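Local coordinates for protein Nrps/pks (Streptomyces albus, PDB 4OPE) that is probably a ketosynthase domain of an AT-less polyketide synthase line, forming carbon-carbon bonds by decarboxylative condensation during oxazolomycin biosynthesis, at residues A534-T537 with E543-E546; R460-T465 with D514-A519; L498-D503 with A509-D514; A469-G474 with V563-Y568. All coordinates share one frame; numbering follows the deposited sequence.

Contact 1 (A534-T537 with E543-E546)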
loop_
_atom_site.group_PDB
_atom_site.type_symbol
_atom_site.label_atom_id
_atom_site.label_comp_id
_atom_site.label_asym_id
_atom_site.label_seq_id
_atom_site.Cartn_x
_atom_site.Cartn_y
_atom_site.Cartn_z
ATOM N N ALA A 534 -45.390 11.304 2.166
ATOM C CA ALA A 534 -46.290 10.240 1.808
ATOM C C ALA A 534 -45.703 9.449 0.653
ATOM O O ALA A 534 -45.322 10.001 -0.397
ATOM C CB ALA A 534 -47.674 10.793 1.449
ATOM N N PRO A 535 -45.617 8.148 0.845
ATOM C CA PRO A 535 -45.181 7.300 -0.261
ATOM C C PRO A 535 -46.203 7.276 -1.426
ATOM O O PRO A 535 -47.282 7.845 -1.330
ATOM C CB PRO A 535 -45.044 5.904 0.394
ATOM C CG PRO A 535 -45.974 5.941 1.592
ATOM C CD PRO A 535 -45.989 7.381 2.055
ATOM N N ALA A 536 -45.868 6.575 -2.489
ATOM C CA ALA A 536 -46.700 6.511 -3.641
ATOM C C ALA A 536 -48.001 5.827 -3.306
ATOM O O ALA A 536 -48.004 4.875 -2.547
ATOM C CB ALA A 536 -45.996 5.769 -4.771
ATOM N N THR A 537 -49.085 6.316 -3.920
ATOM C CA THR A 537 -50.414 5.792 -3.722
ATOM C C THR A 537 -50.691 4.604 -4.619
ATOM O O THR A 537 -51.751 3.984 -4.505
ATOM C CB THR A 537 -51.494 6.890 -3.947
ATOM O OG1 THR A 537 -51.441 7.447 -5.291
ATOM C CG2 THR A 537 -51.332 7.966 -2.937
ATOM N N GLU A 543 -48.139 8.666 -10.197
ATOM C CA GLU A 543 -48.132 8.420 -8.755
ATOM C C GLU A 543 -46.737 8.362 -8.215
ATOM O O GLU A 543 -46.473 8.895 -7.154
ATOM C CB GLU A 543 -48.872 7.112 -8.410
ATOM C CG GLU A 543 -50.364 7.195 -8.624
ATOM C CD GLU A 543 -51.064 5.895 -8.290
ATOM O OE1 GLU A 543 -51.005 4.959 -9.135
ATOM O OE2 GLU A 543 -51.725 5.841 -7.199
ATOM N N LEU A 544 -45.866 7.707 -8.960
ATOM C CA LEU A 544 -44.439 7.599 -8.637
ATOM C C LEU A 544 -43.754 8.931 -8.710
ATOM O O LEU A 544 -43.053 9.328 -7.780
ATOM C CB LEU A 544 -43.740 6.608 -9.568
ATOM C CG LEU A 544 -44.296 5.161 -9.476
ATOM C CD1 LEU A 544 -43.517 4.194 -10.354
ATOM C CD2 LEU A 544 -44.302 4.676 -8.045
ATOM N N ALA A 545 -43.984 9.626 -9.806
ATOM C CA ALA A 545 -43.520 10.983 -9.954
ATOM C C ALA A 545 -43.909 11.853 -8.787
ATOM O O ALA A 545 -43.095 12.542 -8.234
ATOM C CB ALA A 545 -44.074 11.566 -11.236
ATOM N N GLU A 546 -45.162 11.848 -8.396
ATOM C CA GLU A 546 -45.590 12.760 -7.314
ATOM C C GLU A 546 -44.931 12.428 -5.959
ATOM O O GLU A 546 -44.650 13.303 -5.149
ATOM C CB GLU A 546 -47.128 12.785 -7.210
ATOM C CG GLU A 546 -47.824 13.552 -8.359
ATOM C CD GLU A 546 -49.371 13.458 -8.328
ATOM O OE1 GLU A 546 -49.907 12.374 -7.985
ATOM O OE2 GLU A 546 -50.067 14.464 -8.642
HETATM O O HOH W 1 -48.224 9.054 -5.004
#

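Contact 2 (R460-T465 with D514-A519)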
loop_
_atom_site.group_PDB
_atom_site.type_symbol
_atom_site.label_atom_id
_atom_site.label_comp_id
_atom_site.label_asym_id
_atom_site.label_seq_id
_atom_site.Cartn_x
_atom_site.Cartn_y
_atom_site.Cartn_z
ATOM N N ARG A 460 -27.102 22.472 -8.493
ATOM C CA ARG A 460 -26.642 21.128 -8.876
ATOM C C ARG A 460 -27.670 20.367 -9.700
ATOM O O ARG A 460 -27.308 19.631 -10.600
ATOM C CB ARG A 460 -26.327 20.272 -7.653
ATOM C CG ARG A 460 -25.195 20.762 -6.767
ATOM C CD ARG A 460 -23.856 20.766 -7.481
ATOM N NE ARG A 460 -23.558 22.133 -7.869
ATOM C CZ ARG A 460 -23.331 22.551 -9.095
ATOM N NH1 ARG A 460 -23.249 21.718 -10.099
ATOM N NH2 ARG A 460 -23.169 23.829 -9.311
ATOM N N LEU A 461 -28.944 20.505 -9.354
ATOM C CA LEU A 461 -30.043 19.806 -10.036
ATOM C C LEU A 461 -30.214 20.369 -11.407
ATOM O O LEU A 461 -30.563 19.681 -12.348
ATOM C CB LEU A 461 -31.341 20.051 -9.300
ATOM C CG LEU A 461 -32.565 19.306 -9.778
ATOM C CD1 LEU A 461 -32.208 17.853 -9.833
ATOM C CD2 LEU A 461 -33.697 19.503 -8.800
ATOM N N HIS A 462 -29.992 21.652 -11.496
ATOM C CA HIS A 462 -30.005 22.321 -12.753
ATOM C C HIS A 462 -28.961 21.752 -13.711
ATOM O O HIS A 462 -29.310 21.409 -14.842
ATOM C CB HIS A 462 -29.791 23.839 -12.577
ATOM C CG HIS A 462 -29.841 24.558 -13.872
ATOM N ND1 HIS A 462 -31.004 25.114 -14.360
ATOM C CD2 HIS A 462 -28.919 24.689 -14.846
ATOM C CE1 HIS A 462 -30.780 25.596 -15.569
ATOM N NE2 HIS A 462 -29.526 25.344 -15.888
ATOM N N GLU A 463 -27.704 21.681 -13.281
ATOM C CA GLU A 463 -26.635 21.130 -14.125
ATOM C C GLU A 463 -26.984 19.711 -14.525
ATOM O O GLU A 463 -26.955 19.350 -15.702
ATOM C CB GLU A 463 -25.297 21.096 -13.405
ATOM C CG GLU A 463 -24.226 22.032 -13.930
ATOM C CD GLU A 463 -22.810 21.503 -13.680
ATOM O OE1 GLU A 463 -22.448 21.209 -12.512
ATOM O OE2 GLU A 463 -22.045 21.384 -14.663
ATOM N N HIS A 464 -27.372 18.929 -13.534
ATOM C CA HIS A 464 -27.737 17.522 -13.724
ATOM C C HIS A 464 -28.826 17.315 -14.789
ATOM O O HIS A 464 -28.682 16.496 -15.712
ATOM C CB HIS A 464 -28.136 16.971 -12.359
ATOM C CG HIS A 464 -28.384 15.515 -12.330
ATOM N ND1 HIS A 464 -27.655 14.624 -13.079
ATOM C CD2 HIS A 464 -29.288 14.784 -11.623
ATOM C CE1 HIS A 464 -28.104 13.403 -12.838
ATOM N NE2 HIS A 464 -29.098 13.474 -11.960
ATOM N N THR A 465 -29.889 18.105 -14.686
ATOM C CA THR A 465 -30.978 18.094 -15.663
ATOM C C THR A 465 -30.457 18.394 -17.045
ATOM O O THR A 465 -30.753 17.680 -18.002
ATOM C CB THR A 465 -32.077 19.104 -15.291
ATOM O OG1 THR A 465 -32.696 18.713 -14.050
ATOM C CG2 THR A 465 -33.172 19.157 -16.341
ATOM N N ASP A 514 -37.589 21.974 -21.938
ATOM C CA ASP A 514 -38.624 22.945 -21.602
ATOM C C ASP A 514 -38.401 23.468 -20.192
ATOM O O ASP A 514 -38.472 24.652 -19.951
ATOM C CB ASP A 514 -40.029 22.336 -21.725
ATOM C CG ASP A 514 -40.468 22.146 -23.176
ATOM O OD1 ASP A 514 -39.906 22.799 -24.062
ATOM O OD2 ASP A 514 -41.384 21.337 -23.453
ATOM N N HIS A 515 -38.103 22.585 -19.259
ATOM C CA HIS A 515 -38.006 22.989 -17.871
ATOM C C HIS A 515 -36.830 23.928 -17.757
ATOM O O HIS A 515 -36.921 24.918 -17.064
ATOM C CB HIS A 515 -37.869 21.760 -16.953
ATOM C CG HIS A 515 -37.606 22.090 -15.514
ATOM N ND1 HIS A 515 -36.337 22.275 -15.007
ATOM C CD2 HIS A 515 -38.452 22.264 -14.470
ATOM C CE1 HIS A 515 -36.409 22.544 -13.715
ATOM N NE2 HIS A 515 -37.682 22.536 -13.363
ATOM N N LEU A 516 -35.745 23.634 -18.477
ATOM C CA LEU A 516 -34.522 24.463 -18.428
ATOM C C LEU A 516 -34.726 25.856 -19.029
ATOM O O LEU A 516 -34.072 26.808 -18.626
ATOM C CB LEU A 516 -33.319 23.758 -19.113
ATOM C CG LEU A 516 -32.929 22.420 -18.463
ATOM C CD1 LEU A 516 -31.926 21.635 -19.276
ATOM C CD2 LEU A 516 -32.440 22.596 -17.036
ATOM N N ALA A 517 -35.630 25.964 -19.996
ATOM C CA ALA A 517 -35.903 27.230 -20.666
ATOM C C ALA A 517 -36.903 28.113 -19.899
ATOM O O ALA A 517 -37.234 29.201 -20.343
ATOM C CB ALA A 517 -36.439 26.939 -22.044
ATOM N N GLY A 518 -37.400 27.650 -18.756
ATOM C CA GLY A 518 -38.476 28.354 -18.068
ATOM C C GLY A 518 -39.871 27.942 -18.523
ATOM O O GLY A 518 -40.788 27.913 -17.714
ATOM N N ALA A 519 -40.049 27.621 -19.808
ATOM C CA ALA A 519 -41.347 27.167 -20.313
ATOM C C ALA A 519 -41.973 26.212 -19.315
ATOM O O ALA A 519 -43.153 26.347 -18.976
ATOM C CB ALA A 519 -41.212 26.496 -21.666
#

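Contact 3 (L498-D503 with A509-D514)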
loop_
_atom_site.group_PDB
_atom_site.type_symbol
_atom_site.label_atom_id
_atom_site.label_comp_id
_atom_site.label_asym_id
_atom_site.label_seq_id
_atom_site.Cartn_x
_atom_site.Cartn_y
_atom_site.Cartn_z
ATOM N N LEU A 498 -36.561 16.519 -8.877
ATOM C CA LEU A 498 -37.246 16.734 -10.159
ATOM C C LEU A 498 -37.833 15.391 -10.686
ATOM O O LEU A 498 -37.235 14.357 -10.515
ATOM C CB LEU A 498 -36.299 17.369 -11.162
ATOM C CG LEU A 498 -36.928 17.728 -12.488
ATOM C CD1 LEU A 498 -36.207 18.914 -13.096
ATOM C CD2 LEU A 498 -36.887 16.582 -13.471
ATOM N N ALA A 499 -39.005 15.412 -11.314
ATOM C CA ALA A 499 -39.528 14.209 -11.953
ATOM C C ALA A 499 -40.330 14.493 -13.193
ATOM O O ALA A 499 -40.991 15.544 -13.315
ATOM C CB ALA A 499 -40.376 13.419 -10.985
ATOM N N VAL A 500 -40.288 13.542 -14.110
ATOM C CA VAL A 500 -41.041 13.637 -15.340
ATOM C C VAL A 500 -41.600 12.277 -15.658
ATOM O O VAL A 500 -40.957 11.240 -15.449
ATOM C CB VAL A 500 -40.161 14.039 -16.521
ATOM C CG1 VAL A 500 -41.010 14.553 -17.652
ATOM C CG2 VAL A 500 -39.161 15.108 -16.099
ATOM N N VAL A 501 -42.819 12.285 -16.158
ATOM C CA VAL A 501 -43.431 11.104 -16.727
ATOM C C VAL A 501 -43.172 11.139 -18.199
ATOM O O VAL A 501 -43.309 12.189 -18.811
ATOM C CB VAL A 501 -44.920 11.082 -16.484
ATOM C CG1 VAL A 501 -45.460 9.729 -16.907
ATOM C CG2 VAL A 501 -45.175 11.327 -15.010
ATOM N N PHE A 502 -42.738 10.014 -18.756
ATOM C CA PHE A 502 -42.284 10.008 -20.154
ATOM C C PHE A 502 -42.450 8.643 -20.790
ATOM O O PHE A 502 -42.447 7.605 -20.106
ATOM C CB PHE A 502 -40.831 10.534 -20.292
ATOM C CG PHE A 502 -39.758 9.537 -19.865
ATOM C CD1 PHE A 502 -39.444 9.348 -18.529
ATOM C CD2 PHE A 502 -39.084 8.769 -20.811
ATOM C CE1 PHE A 502 -38.484 8.420 -18.157
ATOM C CE2 PHE A 502 -38.145 7.837 -20.436
ATOM C CZ PHE A 502 -37.811 7.689 -19.099
ATOM N N ASP A 503 -42.591 8.662 -22.109
ATOM C CA ASP A 503 -42.821 7.441 -22.880
ATOM C C ASP A 503 -41.554 7.004 -23.596
ATOM O O ASP A 503 -41.314 5.821 -23.812
ATOM C CB ASP A 503 -43.878 7.704 -23.976
ATOM C CG ASP A 503 -45.194 8.202 -23.441
ATOM O OD1 ASP A 503 -45.704 7.606 -22.464
ATOM O OD2 ASP A 503 -45.733 9.172 -24.030
ATOM N N ALA A 509 -36.282 14.232 -23.165
ATOM C CA ALA A 509 -35.424 15.373 -23.466
ATOM C C ALA A 509 -36.230 16.653 -23.697
ATOM O O ALA A 509 -35.907 17.696 -23.163
ATOM C CB ALA A 509 -34.558 15.073 -24.677
ATOM N N ASP A 510 -37.274 16.573 -24.509
ATOM C CA ASP A 510 -38.179 17.686 -24.710
ATOM C C ASP A 510 -38.630 18.307 -23.381
ATOM O O ASP A 510 -38.643 19.540 -23.220
ATOM C CB ASP A 510 -39.446 17.187 -25.412
ATOM C CG ASP A 510 -39.247 16.908 -26.908
ATOM O OD1 ASP A 510 -38.260 17.381 -27.511
ATOM O OD2 ASP A 510 -40.120 16.213 -27.489
ATOM N N ALA A 511 -39.056 17.467 -22.439
ATOM C CA ALA A 511 -39.591 18.007 -21.225
ATOM C C ALA A 511 -38.500 18.671 -20.407
ATOM O O ALA A 511 -38.710 19.740 -19.848
ATOM C CB ALA A 511 -40.271 16.925 -20.398
ATOM N N LEU A 512 -37.353 18.002 -20.301
ATOM C CA LEU A 512 -36.208 18.533 -19.575
ATOM C C LEU A 512 -35.738 19.835 -20.217
ATOM O O LEU A 512 -35.473 20.789 -19.551
ATOM C CB LEU A 512 -35.075 17.503 -19.535
ATOM C CG LEU A 512 -35.433 16.174 -18.870
ATOM C CD1 LEU A 512 -34.215 15.308 -18.767
ATOM C CD2 LEU A 512 -36.023 16.292 -17.486
ATOM N N GLU A 513 -35.683 19.904 -21.524
ATOM C CA GLU A 513 -35.279 21.168 -22.173
ATOM C C GLU A 513 -36.298 22.291 -21.884
ATOM O O GLU A 513 -35.916 23.397 -21.541
ATOM C CB GLU A 513 -35.039 20.943 -23.666
ATOM C CG GLU A 513 -33.863 20.006 -23.877
ATOM C CD GLU A 513 -33.450 19.809 -25.331
ATOM O OE1 GLU A 513 -34.042 20.453 -26.259
ATOM O OE2 GLU A 513 -32.509 18.977 -25.539
ATOM N N ASP A 514 -37.589 21.974 -21.938
ATOM C CA ASP A 514 -38.624 22.945 -21.602
ATOM C C ASP A 514 -38.401 23.468 -20.192
ATOM O O ASP A 514 -38.472 24.652 -19.951
ATOM C CB ASP A 514 -40.029 22.336 -21.725
ATOM C CG ASP A 514 -40.468 22.146 -23.176
ATOM O OD1 ASP A 514 -39.906 22.799 -24.062
ATOM O OD2 ASP A 514 -41.384 21.337 -23.453
#

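Contact 4 (A469-G474 with V563-Y568)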
loop_
_atom_site.group_PDB
_atom_site.type_symbol
_atom_site.label_atom_id
_atom_site.label_comp_id
_atom_site.label_asym_id
_atom_site.label_seq_id
_atom_site.Cartn_x
_atom_site.Cartn_y
_atom_site.Cartn_z
ATOM N N ALA A 469 -30.498 15.724 -20.253
ATOM C CA ALA A 469 -31.088 16.018 -21.548
ATOM C C ALA A 469 -30.063 15.956 -22.650
ATOM O O ALA A 469 -30.350 15.477 -23.732
ATOM C CB ALA A 469 -31.719 17.388 -21.552
ATOM N N GLU A 470 -28.869 16.450 -22.403
ATOM C CA GLU A 470 -27.878 16.485 -23.462
ATOM C C GLU A 470 -27.425 15.074 -23.856
ATOM O O GLU A 470 -27.245 14.766 -25.033
ATOM C CB GLU A 470 -26.708 17.358 -23.041
ATOM C CG GLU A 470 -25.593 17.440 -24.066
ATOM C CD GLU A 470 -24.308 18.047 -23.489
ATOM O OE1 GLU A 470 -23.888 17.642 -22.356
ATOM O OE2 GLU A 470 -23.724 18.929 -24.174
ATOM N N PHE A 471 -27.273 14.213 -22.875
ATOM C CA PHE A 471 -26.937 12.842 -23.122
ATOM C C PHE A 471 -28.012 12.136 -23.916
ATOM O O PHE A 471 -27.705 11.298 -24.770
ATOM C CB PHE A 471 -26.755 12.116 -21.788
ATOM C CG PHE A 471 -26.557 10.660 -21.927
ATOM C CD1 PHE A 471 -25.333 10.166 -22.330
ATOM C CD2 PHE A 471 -27.585 9.786 -21.696
ATOM C CE1 PHE A 471 -25.126 8.808 -22.474
ATOM C CE2 PHE A 471 -27.395 8.414 -21.838
ATOM C CZ PHE A 471 -26.156 7.928 -22.212
ATOM N N LEU A 472 -29.273 12.442 -23.594
ATOM C CA LEU A 472 -30.442 11.804 -24.216
ATOM C C LEU A 472 -30.671 12.232 -25.650
ATOM O O LEU A 472 -31.269 11.501 -26.408
ATOM C CB LEU A 472 -31.698 12.134 -23.417
ATOM C CG LEU A 472 -31.842 11.563 -21.998
ATOM C CD1 LEU A 472 -33.069 12.165 -21.352
ATOM C CD2 LEU A 472 -31.947 10.047 -21.969
ATOM N N ARG A 473 -30.199 13.420 -26.010
ATOM C CA ARG A 473 -30.183 13.871 -27.390
ATOM C C ARG A 473 -28.979 13.295 -28.162
ATOM O O ARG A 473 -29.001 13.218 -29.383
ATOM C CB ARG A 473 -30.058 15.380 -27.434
ATOM C CG ARG A 473 -31.208 16.157 -26.869
ATOM C CD ARG A 473 -32.329 16.225 -27.865
ATOM N NE ARG A 473 -33.386 17.091 -27.353
ATOM C CZ ARG A 473 -34.694 16.918 -27.559
ATOM N NH1 ARG A 473 -35.150 15.897 -28.262
ATOM N NH2 ARG A 473 -35.560 17.776 -27.027
ATOM N N GLY A 474 -27.914 12.936 -27.444
ATOM C CA GLY A 474 -26.665 12.465 -28.059
ATOM C C GLY A 474 -26.544 10.964 -28.014
ATOM O O GLY A 474 -27.370 10.258 -28.582
ATOM N N VAL A 563 -28.123 1.260 -18.083
ATOM C CA VAL A 563 -27.285 2.049 -18.949
ATOM C C VAL A 563 -26.507 3.034 -18.117
ATOM O O VAL A 563 -26.848 3.334 -16.968
ATOM C CB VAL A 563 -28.101 2.800 -20.005
ATOM C CG1 VAL A 563 -28.794 1.782 -20.889
ATOM C CG2 VAL A 563 -29.134 3.732 -19.391
ATOM N N SER A 564 -25.455 3.539 -18.713
ATOM C CA SER A 564 -24.569 4.471 -18.059
ATOM C C SER A 564 -25.042 5.830 -18.415
ATOM O O SER A 564 -25.118 6.150 -19.592
ATOM C CB SER A 564 -23.210 4.297 -18.662
ATOM O OG SER A 564 -22.777 2.965 -18.508
ATOM N N LEU A 565 -25.378 6.630 -17.418
ATOM C CA LEU A 565 -25.816 8.003 -17.614
ATOM C C LEU A 565 -24.849 8.919 -16.928
ATOM O O LEU A 565 -24.176 8.520 -15.976
ATOM C CB LEU A 565 -27.186 8.225 -16.991
ATOM C CG LEU A 565 -28.300 7.268 -17.449
ATOM C CD1 LEU A 565 -29.415 7.196 -16.437
ATOM C CD2 LEU A 565 -28.862 7.673 -18.808
ATOM N N PRO A 566 -24.798 10.183 -17.359
ATOM C CA PRO A 566 -23.856 11.082 -16.739
ATOM C C PRO A 566 -23.949 11.065 -15.213
ATOM O O PRO A 566 -25.042 10.993 -14.647
ATOM C CB PRO A 566 -24.239 12.416 -17.305
ATOM C CG PRO A 566 -24.860 12.100 -18.630
ATOM C CD PRO A 566 -25.563 10.804 -18.445
ATOM N N GLY A 567 -22.808 11.127 -14.551
ATOM C CA GLY A 567 -22.760 11.067 -13.106
ATOM C C GLY A 567 -23.049 12.415 -12.451
ATOM O O GLY A 567 -23.155 13.433 -13.137
ATOM N N TYR A 568 -23.176 12.410 -11.121
ATOM C CA TYR A 568 -23.514 13.610 -10.374
ATOM C C TYR A 568 -22.554 14.755 -10.700
ATOM O O TYR A 568 -21.363 14.578 -10.640
ATOM C CB TYR A 568 -23.440 13.321 -8.874
ATOM C CG TYR A 568 -23.883 14.469 -8.014
ATOM C CD1 TYR A 568 -25.216 14.696 -7.784
ATOM C CD2 TYR A 568 -22.979 15.311 -7.414
ATOM C CE1 TYR A 568 -25.644 15.714 -6.957
ATOM C CE2 TYR A 568 -23.396 16.363 -6.618
ATOM C CZ TYR A 568 -24.744 16.558 -6.409
ATOM O OH TYR A 568 -25.214 17.580 -5.642
#

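Contact 1 (A534-T537 with E543-E546)
Glu543, in the first turns of helix 541-550, reaches back to Thr537 in the loop leading into that helix. Its CB stays 4.1 Å from Thr537 OG1, a marginal approach, and CG comes to 3.5 Å from the same Thr537 OG1. The chain is fully extended beyond CG (chi2 180°), which carries the carboxylate far enough from the helix to meet the loop, with the two side chains crossing at about a right angle. Glu543 CD lies 3.4 Å from Thr537 OG1. At the tip, OE2 accepts a hydrogen bond from Thr537 OG1 at 2.5 Å through the lone pair pointing away from OE1, while OE1 is bonded to the hydroxyl of Thr540, just ahead of the helix. The carboxylate therefore has a threonine at each oxygen, which should limit its rotation. An alanine here would probably leave the hydroxyls of Thr537 and Thr540 without the carboxylate that each of them bonds, the loop then being tied to the helix here mainly by a water and a small apolar touch. That water accepts from Thr537 N at 3.1 Å and donates to Glu543 O at 2.8 Å. The apolar touch is Ala536 CB on Leu544 CD2 at 3.8 Å, and alanine suits a spot where the loop lies close to the helix. Negative charge near a helix start is likely to be favourable, so the chemistry implies a polar, partly hydrated clasp between loop and helix.

Contact 2 (R460-T465 with D514-A519)
Within the helical layer of the small alpha/beta subdomain that follows the ketosynthase core, Leu516 near the C-terminal end of helix 505-516 meets His462 and Thr465, one turn apart on helix 458-473. One methyl does most of the work. Leu516 CD2 lies over a face of the His462 imidazole, 4.1 Å from the ring centroid and 26° off its normal, a CH-pi contact displaced toward the rim, with CE1 its nearest ring atom. That same CD2 packs 3.6 Å from Thr465 CG2, the two side chains sliding past each other in opposite directions.

Thr465 suits its buried place because it has two different branches. With chi1 at -65°, CG2 stands opposite the backbone N and turns to the leucine, while OG1 folds back to donate to Leu461 O at 2.9 Å. Leu461 O also takes the helical bond from Thr465 N, the two donors arriving from opposite faces of the carbonyl plane, and the hydroxyl is thereby satisfied inside the protein. A serine here would lack CG2 and would probably open a gap beside Leu516 CD2.

Just past helix 505-516, Gly518 has a positive phi of 88°, where a CB would press on the preceding carbonyl oxygen. Away from the leucine, Glu463 pairs with Arg460 and, outside this contact, with Arg572. Two helices packed side by side on one face of a three-stranded antiparallel sheet, joined here through a leucine methyl, an imidazole face and a threonine methyl, are consistent with the subdomain that in AT-containing synthases links ketosynthase to acyltransferase.

Contact 3 (L498-D503 with A509-D514)
The axes of strand 498-502 and helix 509-514 pass 9.3 Å apart with their directions 145° from parallel, and Val500 and Ala511 hold the nearest CA atoms, 7.5 Å from each other. Val500 divides its two methyls between two helix residues. Its chi1 of -162° puts CG1 opposite the backbone N, where it meets Ala511 CB at 3.7 Å, while CG2 turns to Leu512 CD2 at 3.6 Å. A beta-branched residue fits well here, since it fills space on two sides while remaining comfortable in a strand; alanine fits the facing helix position because its small side chain lets the backbones come close. Leu512 CB does not aim straight at the strand, but its CD2 swings over to it and also touches Leu498 CD2 at 4.1 Å, so one leucine methyl lies against two strand side chains.

The strand alternates in the usual way. Leu498, Val500 and Phe502 point their CB atoms to helix 505-516, whereas Ala499 and Val501 pack against helix 541-550 on the other face. All four touching residues are buried and apolar, and the contact needs no polar partner. On a different side of helix 505-516, Asp510 and Glu513 form salt bridges with Arg473 of helix 458-473. The apolar seam between the middle strand and the helix that doubles back across it forms part of the core of this alpha/beta subdomain, consistent with the linker subdomain of polyketide synthase ketosynthases.

Contact 4 (A469-G474 with V563-Y568)
Phe471 of helix 458-473 packs on the carbonyl oxygen of Ser564 and on the side chains of Leu565 and Pro566, the pair that opens an LPxYPF-type sequence by which the segment downstream of the linker subdomain in polyketide synthases typically runs back along the ketosynthase. The tight part is the phenyl ring. Chi1 of 173° sets the ring opposite its own backbone N and out over the loop, where Pro566 CD lies on one face, 4.0 Å from the centroid and 26° off the normal, as a CH-pi contact. Leu565 CD2 comes to 3.4 Å from Phe471 CE2, the side chains crossing at about a right angle. Proline's rigid ring presents CD-H bonds, polarised by the adjacent nitrogen, to the aromatic face.

The loose side is the outer flank of the helix end. Glu470, Arg473 and Gly474 are exposed and do not touch the loop, and Arg473 turns instead to Asp510 and Glu513. The loop's polar atoms are held by other parts of the chain: Ser564 OG by Arg260, Leu565 O and Pro566 O by Arg491. At the far end of the ring, Phe471 CZ lies 3.3 Å from the carbonyl oxygen of Ser564, which approaches it obliquely.

All four contacts belong to the linker subdomain and its edges, but at different depths. Contact 3 is the buried core, wholly apolar, between middle strand and helix. Contact 2, about 10 Å away between centres, uses the same helix 505-516 and is only partly buried, mixing a leucine with an imidazole and a threonine. Contact 4 lies at the surface on helix 458-473, shared with contact 2, and joins the subdomain to the returning chain through an aromatic ring; Arg473 links it by salt bridges to contact 3. Contact 1, farthest from the chain centre, is the polar, water-bridged one, touching contact 3 through Ala545 packed on Val501.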